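Local coordinates for protein thiazoline oxidase/subtilisin-like protease (Prochloron didemni, PDB 4AKS) that probably removes the C-terminal tail of a precursor peptide and closes the core into a ring during patellamide biosynthesis, using a subtilisin-like protease fold, at residues G240-G245 against A320-L325. Sequence-based numbering, arbitrary orientation.
Sequences GTLAVG and AVRTAL
Arg322 and Leu242 both carry CG anti to the backbone N (chi1 -172° for the arginine), and the two chains pass alongside one another, pointing opposite ways, with Leu242 CD1 lying 4.1 Å from Arg322 CG. The arginine then bends at chi3 (77°), which lays its guanidinium against the backbone at the start of strand 241-247. Gly240 N sits over the centre of one guanidinium face, 3.5 Å from Arg322 CZ, and Gly240 CA approaches Arg322 NE at 3.5 Å. Glycine suits this place because its phi is positive. Arg322 NH1 lies obliquely to Thr241 O at 3.6 Å, without a hydrogen bond; the charge is instead met within its own helix, where NH2 forms a salt bridge with Glu319. Arginine thus offers an apolar stem to the leucine and a flat head to the backbone of Gly240. The branched apolar end of Leu242 suits this buried spot: CD1 meets that stem, and CD2 lies 4.4 Å from Leu325 CD1, a looser touch one helical turn on. The axes of segments 241-245 and 320-325 come within 9.5 Å and cross at 37°. Helix 318-328 packs beside the parallel sheet of the subtilisin-like fold: Leu242 and Leu325 both reach Ile268 of the neighbouring strand 267-271, Arg322 touches Leu219 of strand 219-223, and Leu325 also contacts helices 291-311 and 350-358.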
loop_
_atom_site.group_PDB
_atom_site.type_symbol
_atom_site.label_atom_id
_atom_site.label_comp_id
_atom_site.label_asym_id
_atom_site.label_seq_id
_atom_site.Cartn_x
_atom_site.Cartn_y
_atom_site.Cartn_z
ATOM N N GLY A 240 13.539 10.620 4.370
ATOM C CA GLY A 240 12.098 10.820 4.627
ATOM C C GLY A 240 11.156 9.987 3.756
ATOM O O GLY A 240 9.917 10.186 3.762
ATOM N N THR A 241 11.752 9.109 2.947
ATOM C CA THR A 241 11.061 7.970 2.347
ATOM C C THR A 241 11.163 6.770 3.285
ATOM O O THR A 241 12.247 6.457 3.767
ATOM C CB THR A 241 11.705 7.563 1.015
ATOM O OG1 THR A 241 11.420 8.551 0.021
ATOM C CG2 THR A 241 11.196 6.216 0.552
ATOM N N LEU A 242 10.055 6.085 3.536
ATOM C CA LEU A 242 10.119 4.800 4.218
ATOM C C LEU A 242 10.131 3.708 3.163
ATOM O O LEU A 242 9.112 3.454 2.503
ATOM C CB LEU A 242 8.950 4.630 5.182
ATOM C CG LEU A 242 8.896 3.317 5.965
ATOM C CD1 LEU A 242 9.968 3.344 7.061
ATOM C CD2 LEU A 242 7.520 3.074 6.569
ATOM N N ALA A 243 11.295 3.091 2.983
ATOM C CA ALA A 243 11.495 2.029 2.001
ATOM C C ALA A 243 11.150 0.704 2.655
ATOM O O ALA A 243 11.569 0.448 3.774
ATOM C CB ALA A 243 12.941 2.019 1.533
ATOM N N VAL A 244 10.408 -0.156 1.970
ATOM C CA VAL A 244 9.948 -1.398 2.589
ATOM C C VAL A 244 10.348 -2.631 1.783
ATOM O O VAL A 244 10.061 -2.720 0.589
ATOM C CB VAL A 244 8.428 -1.381 2.784
ATOM C CG1 VAL A 244 7.998 -2.594 3.596
ATOM C CG2 VAL A 244 8.010 -0.095 3.492
ATOM N N GLY A 245 10.998 -3.569 2.453
ATOM C CA GLY A 245 11.337 -4.883 1.898
ATOM C C GLY A 245 10.399 -5.966 2.412
ATOM O O GLY A 245 9.733 -5.800 3.440
ATOM N N ALA A 320 8.469 11.672 13.073
ATOM C CA ALA A 320 8.544 10.932 14.341
ATOM C C ALA A 320 8.098 9.474 14.106
ATOM O O ALA A 320 8.751 8.550 14.582
ATOM C CB ALA A 320 7.707 11.589 15.449
ATOM N N VAL A 321 7.024 9.280 13.336
ATOM C CA VAL A 321 6.522 7.934 13.056
ATOM C C VAL A 321 7.539 7.122 12.264
ATOM O O VAL A 321 7.822 5.985 12.609
ATOM C CB VAL A 321 5.155 7.954 12.320
ATOM C CG1 VAL A 321 4.844 6.588 11.727
ATOM C CG2 VAL A 321 4.049 8.390 13.287
ATOM N N ARG A 322 8.111 7.726 11.226
ATOM C CA ARG A 322 9.129 7.063 10.411
ATOM C C ARG A 322 10.366 6.681 11.208
ATOM O O ARG A 322 10.860 5.569 11.086
ATOM C CB ARG A 322 9.570 7.948 9.244
ATOM C CG ARG A 322 10.491 7.234 8.252
ATOM C CD ARG A 322 10.927 8.141 7.115
ATOM N NE ARG A 322 11.959 9.046 7.603
ATOM C CZ ARG A 322 13.273 8.914 7.416
ATOM N NH1 ARG A 322 13.787 7.934 6.678
ATOM N NH2 ARG A 322 14.089 9.810 7.960
ATOM N N THR A 323 10.882 7.609 12.001
ATOM C CA THR A 323 12.108 7.345 12.745
ATOM C C THR A 323 11.868 6.331 13.875
ATOM O O THR A 323 12.718 5.495 14.129
ATOM C CB THR A 323 12.731 8.643 13.305
ATOM O OG1 THR A 323 11.749 9.334 14.084
ATOM C CG2 THR A 323 13.223 9.548 12.193
ATOM N N ALA A 324 10.718 6.411 14.544
ATOM C CA ALA A 324 10.328 5.413 15.563
ATOM C C ALA A 324 10.289 3.998 14.987
ATOM O O ALA A 324 10.806 3.070 15.606
ATOM C CB ALA A 324 8.976 5.756 16.178
ATOM N N LEU A 325 9.698 3.837 13.802
ATOM C CA LEU A 325 9.667 2.523 13.141
ATOM C C LEU A 325 11.062 2.025 12.801
ATOM O O LEU A 325 11.387 0.864 13.029
ATOM C CB LEU A 325 8.807 2.552 11.870
ATOM C CG LEU A 325 7.295 2.675 12.110
ATOM C CD1 LEU A 325 6.592 3.085 10.832
ATOM C CD2 LEU A 325 6.680 1.398 12.684
#